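Regulator of nonsense transcripts 2 (Homo sapiens, PDB 4CEM) acts as a factor in nonsense-mediated mRNA decay and is represented here by its first MIF4G domain, an all-helical module of a kind that often mediates protein interactions. Local coordinates at residues A[92-100]-A[145-153]; A[257-265]-A[279-290]. All blocks are in the same frame, centred on the assembly; numbering follows the deposited sequence.

Interaction 1: residues A[92-100]-A[145-153]; sequences SIVEAKLKI and KLRTDLRFI
The carboxyl end of helix 86-95, where V94 O receives the ammonium group of K145 from helix 143-158, illustrates how the helical MIF4G fold ties the end of one helix to the flank of another. The K145 NZ to V94 O bond is 2.8 Å long and nearly straight with the carbonyl, the angle at the oxygen being 165°. Bends at chi2 (67°) and chi4 curl the lysine chain round to that oxygen and bring its CE beside the carbonyls of E95 and A96, where the backbone leaves the helix. The positive charge therefore sits at the negative end of the helix dipole, an arrangement likely to be electrostatically favourable. One turn along its own helix, D149 completes the grip: its OD1 takes a second bond from K145 NZ at 2.9 Å through the syn lone pair and forms a salt bridge. W128 and H131 of helix 120-137 pack on the D149 side chain.

Beyond this polar site the contact turns apolar. L98 CD1 lies 3.6 Å from F152 CE2, and I93 CG2 is 3.9 Å from F152 CZ; both aliphatic chains cross the phenylalanine at about a right angle. A106 and V107 of helix 103-116 also touch F152, placing the ring in a three-way junction. T148 sends CG2 against L98 CB. At the outer margin I100 divides its branches between two arginines: CG2 meets the R151 guanidinium at its edge, while CD1 lies at the edge of the R147 guanidinium, 3.6 Å from NH2.

Interaction 2: residues A[257-265]-A[279-290]; sequences ELQNTERQN and RHKQYEEFAMSY
Y283 OH donates to E262 OE2 over 2.7 Å, joining the region around the beginning of helix 283-303 to residues near the end of helix 230-259, at the surface of the helical MIF4G domain. The hydroxyl approaches from above the carboxylate, 49° out of its plane, whereas OE2 itself lies in the plane of the tyrosine ring, at its edge. Y283 reaches across because its CG is anti to the backbone N (chi1 -179°), and E262 CG rests 3.5 Å from ring atom CE1. Replacing E262 by alanine removes the carboxylate, which would probably leave the Y283 hydroxyl without this acceptor and the ring freer to shift.

Next to this bond L258 enters as a knob into the hole formed by Y283, F286, A287 and Y290. Its CD1 branch lies 3.8 Å from Y283 CE1 and 4.0 Å from A287 CB. The other branch makes a CH-pi contact, CD2 standing 4.3 Å from the Y290 ring centroid and only 10° off the ring normal.

At the other end, N265 OD1 sits over one face of the R279 guanidinium, 3.0 Å from NH2 but poorly angled for a hydrogen bond, and T261 CG2 touches the same nitrogen. The contact thus combines one directed phenol-carboxylate hydrogen bond with apolar packing around L258.

Followed from the N terminus, the chain makes its two closures in series, neither nested nor crossed. Interaction 1 comes first: it closes a loop of 44 residues that carries helices 103-116 and 120-137, and it joins the end of helix 86-95 to helix 143-158 near the middle of the molecule. The chain then runs through helices 164-181, 189-204 and 209-218 into the long helix 230-259. Interaction 2 closes a much shorter, 13-residue excursion containing the small helix 267-270, pairing the ends of helices 230-259 and 283-303 at the periphery. The centres lie 36 Å apart and the nearest atoms about 17 Å, so the two contacts do not touch.

Interaction 1: residues A[92-100]-A[145-153]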
loop_
_atom_site.group_PDB
_atom_site.type_symbol
_atom_site.label_atom_id
_atom_site.label_comp_id
_atom_site.label_asym_id
_atom_site.label_seq_id
_atom_site.Cartn_x
_atom_site.Cartn_y
_atom_site.Cartn_z
ATOM N N SER A 92 17.960 -1.973 7.428
ATOM C CA SER A 92 17.489 -3.323 7.090
ATOM C C SER A 92 15.979 -3.329 6.835
ATOM O O SER A 92 15.509 -3.857 5.836
ATOM C CB SER A 92 17.819 -4.302 8.217
ATOM O OG SER A 92 19.218 -4.417 8.404
ATOM N N ILE A 93 15.232 -2.713 7.744
ATOM C CA ILE A 93 13.770 -2.635 7.652
ATOM C C ILE A 93 13.308 -1.938 6.366
ATOM O O ILE A 93 12.398 -2.417 5.699
ATOM C CB ILE A 93 13.171 -1.920 8.892
ATOM C CG1 ILE A 93 13.324 -2.795 10.141
ATOM C CG2 ILE A 93 11.707 -1.570 8.673
ATOM C CD1 ILE A 93 13.108 -2.055 11.441
ATOM N N VAL A 94 13.931 -0.821 6.007
ATOM C CA VAL A 94 13.513 -0.100 4.804
ATOM C C VAL A 94 13.853 -0.851 3.508
ATOM O O VAL A 94 13.079 -0.822 2.550
ATOM C CB VAL A 94 14.106 1.320 4.754
ATOM C CG1 VAL A 94 13.733 2.007 3.448
ATOM C CG2 VAL A 94 13.623 2.132 5.946
ATOM N N GLU A 95 14.992 -1.534 3.481
ATOM C CA GLU A 95 15.429 -2.255 2.278
ATOM C C GLU A 95 14.748 -3.617 2.117
ATOM O O GLU A 95 14.533 -4.070 1.001
ATOM C CB GLU A 95 16.948 -2.436 2.295
ATOM C CG GLU A 95 17.729 -1.123 2.203
ATOM C CD GLU A 95 19.089 -1.158 2.905
ATOM O OE1 GLU A 95 19.443 -2.199 3.520
ATOM O OE2 GLU A 95 19.805 -0.128 2.848
ATOM N N ALA A 96 14.422 -4.267 3.230
ATOM C CA ALA A 96 13.813 -5.596 3.207
ATOM C C ALA A 96 12.665 -5.709 2.197
ATOM O O ALA A 96 11.825 -4.822 2.096
ATOM C CB ALA A 96 13.316 -5.963 4.595
ATOM N N LYS A 97 12.640 -6.808 1.452
ATOM C CA LYS A 97 11.604 -7.050 0.449
ATOM C C LYS A 97 10.489 -7.878 1.073
ATOM O O LYS A 97 10.635 -9.082 1.278
ATOM C CB LYS A 97 12.201 -7.772 -0.761
ATOM C CG LYS A 97 13.251 -6.951 -1.498
ATOM C CD LYS A 97 14.315 -7.834 -2.134
ATOM C CE LYS A 97 15.481 -7.015 -2.669
ATOM N NZ LYS A 97 16.662 -7.872 -2.974
ATOM N N LEU A 98 9.383 -7.216 1.386
ATOM C CA LEU A 98 8.281 -7.840 2.106
ATOM C C LEU A 98 7.184 -8.278 1.150
ATOM O O LEU A 98 6.792 -7.526 0.266
ATOM C CB LEU A 98 7.688 -6.843 3.104
ATOM C CG LEU A 98 8.607 -6.318 4.207
ATOM C CD1 LEU A 98 8.054 -5.032 4.809
ATOM C CD2 LEU A 98 8.796 -7.377 5.281
ATOM N N LYS A 99 6.675 -9.487 1.335
ATOM C CA LYS A 99 5.468 -9.893 0.635
ATOM C C LYS A 99 4.268 -9.207 1.270
ATOM O O LYS A 99 4.299 -8.795 2.433
ATOM C CB LYS A 99 5.261 -11.400 0.705
ATOM C CG LYS A 99 6.378 -12.213 0.080
ATOM C CD LYS A 99 6.342 -13.658 0.559
ATOM C CE LYS A 99 7.721 -14.296 0.501
ATOM N NZ LYS A 99 7.984 -15.063 1.748
ATOM N N ILE A 100 3.197 -9.118 0.498
ATOM C CA ILE A 100 1.947 -8.547 0.974
ATOM C C ILE A 100 1.617 -9.069 2.378
ATOM O O ILE A 100 1.246 -8.300 3.255
ATOM C CB ILE A 100 0.797 -8.881 -0.003
ATOM C CG1 ILE A 100 1.045 -8.243 -1.384
ATOM C CG2 ILE A 100 -0.534 -8.406 0.550
ATOM C CD1 ILE A 100 0.800 -9.181 -2.555
ATOM N N LYS A 145 8.349 -3.078 -5.180
ATOM C CA LYS A 145 8.790 -2.572 -3.873
ATOM C C LYS A 145 8.041 -1.292 -3.480
ATOM O O LYS A 145 7.615 -1.155 -2.327
ATOM C CB LYS A 145 10.307 -2.340 -3.880
ATOM C CG LYS A 145 10.906 -1.768 -2.597
ATOM C CD LYS A 145 10.826 -2.731 -1.422
ATOM C CE LYS A 145 11.865 -2.408 -0.349
ATOM N NZ LYS A 145 11.936 -0.958 0.005
ATOM N N LEU A 146 7.885 -0.361 -4.423
ATOM C CA LEU A 146 7.105 0.858 -4.170
ATOM C C LEU A 146 5.669 0.532 -3.739
ATOM O O LEU A 146 5.094 1.242 -2.917
ATOM C CB LEU A 146 7.076 1.775 -5.398
ATOM C CG LEU A 146 6.217 3.049 -5.290
ATOM C CD1 LEU A 146 6.736 4.007 -4.219
ATOM C CD2 LEU A 146 6.143 3.744 -6.635
ATOM N N ARG A 147 5.091 -0.536 -4.285
ATOM C CA ARG A 147 3.750 -0.943 -3.875
ATOM C C ARG A 147 3.713 -1.224 -2.380
ATOM O O ARG A 147 2.946 -0.603 -1.636
ATOM C CB ARG A 147 3.275 -2.177 -4.641
ATOM C CG ARG A 147 1.816 -2.497 -4.370
ATOM C CD ARG A 147 1.235 -3.494 -5.354
ATOM N NE ARG A 147 1.466 -4.857 -4.895
ATOM C CZ ARG A 147 2.361 -5.705 -5.398
ATOM N NH1 ARG A 147 3.142 -5.371 -6.424
ATOM N NH2 ARG A 147 2.465 -6.918 -4.868
ATOM N N THR A 148 4.560 -2.151 -1.947
ATOM C CA THR A 148 4.633 -2.521 -0.543
ATOM C C THR A 148 5.059 -1.330 0.307
ATOM O O THR A 148 4.464 -1.067 1.353
ATOM C CB THR A 148 5.596 -3.698 -0.331
ATOM O OG1 THR A 148 5.280 -4.737 -1.261
ATOM C CG2 THR A 148 5.470 -4.250 1.078
ATOM N N ASP A 149 6.074 -0.602 -0.153
ATOM C CA ASP A 149 6.569 0.561 0.579
ATOM C C ASP A 149 5.436 1.510 0.926
ATOM O O ASP A 149 5.315 1.961 2.070
ATOM C CB ASP A 149 7.625 1.328 -0.232
ATOM C CG ASP A 149 8.989 0.649 -0.238
ATOM O OD1 ASP A 149 9.107 -0.478 0.289
ATOM O OD2 ASP A 149 9.947 1.256 -0.776
ATOM N N LEU A 150 4.607 1.816 -0.067
ATOM C CA LEU A 150 3.511 2.755 0.135
ATOM C C LEU A 150 2.552 2.219 1.196
ATOM O O LEU A 150 2.146 2.946 2.097
ATOM C CB LEU A 150 2.778 3.041 -1.173
ATOM C CG LEU A 150 1.859 4.266 -1.131
ATOM C CD1 LEU A 150 2.675 5.546 -1.054
ATOM C CD2 LEU A 150 0.933 4.300 -2.339
ATOM N N ARG A 151 2.209 0.942 1.107
ATOM C CA ARG A 151 1.360 0.341 2.120
ATOM C C ARG A 151 2.039 0.390 3.480
ATOM O O ARG A 151 1.395 0.678 4.496
ATOM C CB ARG A 151 1.031 -1.104 1.772
ATOM C CG ARG A 151 0.310 -1.832 2.898
ATOM C CD ARG A 151 0.156 -3.299 2.592
ATOM N NE ARG A 151 -0.444 -4.011 3.712
ATOM C CZ ARG A 151 -0.669 -5.322 3.728
ATOM N NH1 ARG A 151 -0.340 -6.072 2.685
ATOM N NH2 ARG A 151 -1.225 -5.887 4.792
ATOM N N PHE A 152 3.336 0.093 3.488
ATOM C CA PHE A 152 4.114 0.036 4.719
ATOM C C PHE A 152 4.111 1.409 5.405
ATOM O O PHE A 152 3.691 1.513 6.553
ATOM C CB PHE A 152 5.535 -0.442 4.412
ATOM C CG PHE A 152 6.344 -0.887 5.623
ATOM C CD1 PHE A 152 5.866 -0.784 6.929
ATOM C CD2 PHE A 152 7.618 -1.417 5.434
ATOM C CE1 PHE A 152 6.640 -1.189 8.000
ATOM C CE2 PHE A 152 8.392 -1.820 6.506
ATOM C CZ PHE A 152 7.901 -1.708 7.789
ATOM N N ILE A 153 4.531 2.466 4.706
ATOM C CA ILE A 153 4.540 3.803 5.330
ATOM C C ILE A 153 3.133 4.260 5.733
ATOM O O ILE A 153 2.973 4.993 6.730
ATOM C CB ILE A 153 5.245 4.891 4.477
ATOM C CG1 ILE A 153 4.489 5.170 3.183
ATOM C CG2 ILE A 153 6.694 4.501 4.185
ATOM C CD1 ILE A 153 5.099 6.294 2.378
#

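Interaction 2: residues A[257-265]-A[279-290]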
loop_
_atom_site.group_PDB
_atom_site.type_symbol
_atom_site.label_atom_id
_atom_site.label_comp_id
_atom_site.label_asym_id
_atom_site.label_seq_id
_atom_site.Cartn_x
_atom_site.Cartn_y
_atom_site.Cartn_z
ATOM N N GLU A 257 -9.568 3.550 -29.903
ATOM C CA GLU A 257 -8.466 3.068 -30.739
ATOM C C GLU A 257 -8.346 1.548 -30.778
ATOM O O GLU A 257 -7.515 1.020 -31.509
ATOM C CB GLU A 257 -7.144 3.689 -30.286
ATOM C CG GLU A 257 -7.101 5.202 -30.457
ATOM C CD GLU A 257 -5.920 5.849 -29.758
ATOM O OE1 GLU A 257 -4.856 5.200 -29.655
ATOM O OE2 GLU A 257 -6.056 7.012 -29.314
ATOM N N LEU A 258 -9.151 0.848 -29.982
ATOM C CA LEU A 258 -9.315 -0.594 -30.139
ATOM C C LEU A 258 -10.373 -0.862 -31.206
ATOM O O LEU A 258 -10.206 -1.754 -32.037
ATOM C CB LEU A 258 -9.730 -1.258 -28.822
ATOM C CG LEU A 258 -9.993 -2.770 -28.872
ATOM C CD1 LEU A 258 -8.689 -3.555 -28.911
ATOM C CD2 LEU A 258 -10.845 -3.208 -27.691
ATOM N N GLN A 259 -11.458 -0.087 -31.178
ATOM C CA GLN A 259 -12.581 -0.285 -32.105
ATOM C C GLN A 259 -12.463 0.536 -33.407
ATOM O O GLN A 259 -13.183 0.274 -34.374
ATOM C CB GLN A 259 -13.920 -0.036 -31.391
ATOM C CG GLN A 259 -14.289 -1.140 -30.396
ATOM C CD GLN A 259 -15.650 -0.948 -29.739
ATOM O OE1 GLN A 259 -16.177 0.165 -29.676
ATOM N NE2 GLN A 259 -16.219 -2.037 -29.235
ATOM N N ASN A 260 -11.554 1.514 -33.427
ATOM C CA ASN A 260 -11.114 2.145 -34.680
ATOM C C ASN A 260 -10.071 1.287 -35.392
ATOM O O ASN A 260 -9.722 1.567 -36.534
ATOM C CB ASN A 260 -10.549 3.558 -34.445
ATOM C CG ASN A 260 -11.595 4.650 -34.613
ATOM O OD1 ASN A 260 -12.683 4.417 -35.144
ATOM N ND2 ASN A 260 -11.261 5.856 -34.172
ATOM N N THR A 261 -9.566 0.260 -34.706
ATOM C CA THR A 261 -8.684 -0.736 -35.316
ATOM C C THR A 261 -9.380 -2.097 -35.499
ATOM O O THR A 261 -8.816 -2.995 -36.121
ATOM C CB THR A 261 -7.382 -0.918 -34.504
ATOM O OG1 THR A 261 -6.976 0.342 -33.953
ATOM C CG2 THR A 261 -6.259 -1.459 -35.392
ATOM N N GLU A 262 -10.586 -2.253 -34.951
ATOM C CA GLU A 262 -11.461 -3.377 -35.308
ATOM C C GLU A 262 -12.232 -3.010 -36.561
ATOM O O GLU A 262 -12.328 -3.809 -37.490
ATOM C CB GLU A 262 -12.457 -3.703 -34.193
ATOM C CG GLU A 262 -11.871 -4.476 -33.025
ATOM C CD GLU A 262 -12.831 -4.598 -31.856
ATOM O OE1 GLU A 262 -14.046 -4.381 -32.053
ATOM O OE2 GLU A 262 -12.368 -4.908 -30.737
ATOM N N ARG A 263 -12.782 -1.793 -36.571
ATOM C CA ARG A 263 -13.521 -1.267 -37.725
ATOM C C ARG A 263 -12.591 -0.757 -38.841
ATOM O O ARG A 263 -13.060 -0.157 -39.808
ATOM C CB ARG A 263 -14.517 -0.176 -37.283
ATOM C CG ARG A 263 -15.604 -0.684 -36.334
ATOM C CD ARG A 263 -16.730 0.322 -36.097
ATOM N NE ARG A 263 -17.758 -0.205 -35.186
ATOM C CZ ARG A 263 -18.950 0.354 -34.952
ATOM N NH1 ARG A 263 -19.313 1.482 -35.559
ATOM N NH2 ARG A 263 -19.795 -0.224 -34.099
ATOM N N GLN A 264 -11.284 -0.990 -38.696
ATOM C CA GLN A 264 -10.315 -0.818 -39.787
ATOM C C GLN A 264 -9.918 -2.169 -40.379
ATOM O O GLN A 264 -9.652 -2.272 -41.578
ATOM C CB GLN A 264 -9.068 -0.091 -39.290
ATOM C CG GLN A 264 -7.992 0.086 -40.349
ATOM C CD GLN A 264 -6.961 1.121 -39.959
ATOM O OE1 GLN A 264 -7.279 2.299 -39.794
ATOM N NE2 GLN A 264 -5.714 0.688 -39.814
ATOM N N ASN A 265 -9.867 -3.196 -39.532
ATOM C CA ASN A 265 -9.681 -4.572 -39.993
ATOM C C ASN A 265 -10.852 -5.107 -40.817
ATOM O O ASN A 265 -10.736 -6.164 -41.426
ATOM C CB ASN A 265 -9.424 -5.504 -38.807
ATOM C CG ASN A 265 -8.072 -5.269 -38.171
ATOM O OD1 ASN A 265 -7.476 -4.198 -38.328
ATOM N ND2 ASN A 265 -7.576 -6.268 -37.451
ATOM N N ARG A 279 -0.606 -8.508 -37.562
ATOM C CA ARG A 279 -1.778 -7.823 -36.997
ATOM C C ARG A 279 -2.684 -8.766 -36.196
ATOM O O ARG A 279 -3.424 -8.312 -35.325
ATOM C CB ARG A 279 -2.595 -7.124 -38.093
ATOM C CG ARG A 279 -1.961 -5.848 -38.640
ATOM C CD ARG A 279 -2.933 -5.065 -39.524
ATOM N NE ARG A 279 -3.602 -3.959 -38.829
ATOM C CZ ARG A 279 -4.645 -3.269 -39.304
ATOM N NH1 ARG A 279 -5.181 -3.561 -40.486
ATOM N NH2 ARG A 279 -5.169 -2.281 -38.584
ATOM N N HIS A 280 -2.620 -10.068 -36.480
ATOM C CA HIS A 280 -3.361 -11.064 -35.696
ATOM C C HIS A 280 -2.606 -11.530 -34.464
ATOM O O HIS A 280 -3.042 -12.459 -33.780
ATOM C CB HIS A 280 -3.748 -12.254 -36.570
ATOM C CG HIS A 280 -5.089 -12.856 -36.214
ATOM N ND1 HIS A 280 -5.224 -13.852 -35.318
ATOM C CD2 HIS A 280 -6.373 -12.558 -36.666
ATOM C CE1 HIS A 280 -6.525 -14.179 -35.203
ATOM N NE2 HIS A 280 -7.226 -13.387 -36.028
ATOM N N LYS A 281 -1.455 -10.912 -34.190
ATOM C CA LYS A 281 -0.796 -11.006 -32.881
ATOM C C LYS A 281 -0.526 -9.618 -32.280
ATOM O O LYS A 281 0.111 -9.507 -31.232
ATOM C CB LYS A 281 0.511 -11.791 -32.994
ATOM C CG LYS A 281 0.325 -13.237 -33.419
ATOM C CD LYS A 281 1.663 -13.897 -33.705
ATOM C CE LYS A 281 1.505 -15.156 -34.540
ATOM N NZ LYS A 281 2.812 -15.622 -35.078
ATOM N N GLN A 282 -1.011 -8.568 -32.948
ATOM C CA GLN A 282 -0.933 -7.195 -32.449
ATOM C C GLN A 282 -2.243 -6.806 -31.758
ATOM O O GLN A 282 -2.238 -6.093 -30.750
ATOM C CB GLN A 282 -0.657 -6.230 -33.599
ATOM C CG GLN A 282 -0.301 -4.824 -33.147
ATOM C CD GLN A 282 -0.817 -3.760 -34.091
ATOM O OE1 GLN A 282 -0.749 -3.909 -35.311
ATOM N NE2 GLN A 282 -1.334 -2.674 -33.529
ATOM N N TYR A 283 -3.361 -7.260 -32.324
ATOM C CA TYR A 283 -4.665 -7.156 -31.671
ATOM C C TYR A 283 -4.692 -8.008 -30.405
ATOM O O TYR A 283 -5.302 -7.627 -29.410
ATOM C CB TYR A 283 -5.772 -7.608 -32.623
ATOM C CG TYR A 283 -7.173 -7.512 -32.049
ATOM C CD1 TYR A 283 -7.901 -6.326 -32.132
ATOM C CD2 TYR A 283 -7.776 -8.613 -31.437
ATOM C CE1 TYR A 283 -9.183 -6.235 -31.616
ATOM C CE2 TYR A 283 -9.059 -8.530 -30.918
ATOM C CZ TYR A 283 -9.758 -7.339 -31.010
ATOM O OH TYR A 283 -11.032 -7.243 -30.499
ATOM N N GLU A 284 -4.021 -9.158 -30.450
ATOM C CA GLU A 284 -3.877 -10.020 -29.273
ATOM C C GLU A 284 -3.000 -9.415 -28.166
ATOM O O GLU A 284 -2.842 -10.025 -27.109
ATOM C CB GLU A 284 -3.323 -11.395 -29.672
ATOM C CG GLU A 284 -4.388 -12.432 -29.993
ATOM C CD GLU A 284 -3.808 -13.825 -30.166
ATOM O OE1 GLU A 284 -2.611 -13.944 -30.517
ATOM O OE2 GLU A 284 -4.552 -14.806 -29.952
ATOM N N GLU A 285 -2.419 -8.241 -28.411
ATOM C CA GLU A 285 -1.685 -7.506 -27.380
ATOM C C GLU A 285 -2.355 -6.179 -27.017
ATOM O O GLU A 285 -2.277 -5.756 -25.865
ATOM C CB GLU A 285 -0.228 -7.295 -27.802
ATOM C CG GLU A 285 0.585 -8.585 -27.798
ATOM C CD GLU A 285 2.089 -8.359 -27.840
ATOM O OE1 GLU A 285 2.548 -7.434 -28.542
ATOM O OE2 GLU A 285 2.820 -9.122 -27.171
ATOM N N PHE A 286 -3.002 -5.527 -27.983
ATOM C CA PHE A 286 -3.830 -4.349 -27.690
ATOM C C PHE A 286 -5.040 -4.711 -26.824
ATOM O O PHE A 286 -5.366 -3.986 -25.888
ATOM C CB PHE A 286 -4.303 -3.663 -28.978
ATOM C CG PHE A 286 -3.438 -2.509 -29.408
ATOM C CD1 PHE A 286 -2.195 -2.733 -29.994
ATOM C CD2 PHE A 286 -3.870 -1.196 -29.237
ATOM C CE1 PHE A 286 -1.398 -1.671 -30.395
ATOM C CE2 PHE A 286 -3.078 -0.131 -29.638
ATOM C CZ PHE A 286 -1.840 -0.368 -30.218
ATOM N N ALA A 287 -5.695 -5.829 -27.138
ATOM C CA ALA A 287 -6.871 -6.290 -26.385
ATOM C C ALA A 287 -6.523 -7.104 -25.129
ATOM O O ALA A 287 -7.415 -7.462 -24.360
ATOM C CB ALA A 287 -7.792 -7.097 -27.288
HETATM N N MSE A 288 -5.241 -7.405 -24.930
HETATM C CA MSE A 288 -4.781 -8.038 -23.692
HETATM C C MSE A 288 -4.695 -6.998 -22.610
HETATM O O MSE A 288 -5.262 -7.170 -21.531
HETATM C CB MSE A 288 -3.402 -8.661 -23.887
HETATM C CG MSE A 288 -2.846 -9.297 -22.613
HETATM SE SE MSE A 288 -3.470 -11.163 -22.499
HETATM C CE MSE A 288 -4.288 -11.177 -20.689
ATOM N N SER A 289 -3.971 -5.917 -22.893
ATOM C CA SER A 289 -3.735 -4.857 -21.914
ATOM C C SER A 289 -4.974 -3.994 -21.685
ATOM O O SER A 289 -5.130 -3.407 -20.612
ATOM C CB SER A 289 -2.576 -3.966 -22.356
ATOM O OG SER A 289 -2.995 -3.067 -23.363
ATOM N N TYR A 290 -5.836 -3.893 -22.697
ATOM C CA TYR A 290 -7.130 -3.236 -22.523
ATOM C C TYR A 290 -7.932 -3.992 -21.469
ATOM O O TYR A 290 -8.445 -3.389 -20.524
ATOM C CB TYR A 290 -7.915 -3.177 -23.841
ATOM C CG TYR A 290 -9.341 -2.679 -23.689
ATOM C CD1 TYR A 290 -9.638 -1.319 -23.750
ATOM C CD2 TYR A 290 -10.395 -3.573 -23.481
ATOM C CE1 TYR A 290 -10.941 -0.863 -23.609
ATOM C CE2 TYR A 290 -11.699 -3.127 -23.339
ATOM C CZ TYR A 290 -11.967 -1.773 -23.403
ATOM O OH TYR A 290 -13.260 -1.328 -23.258
#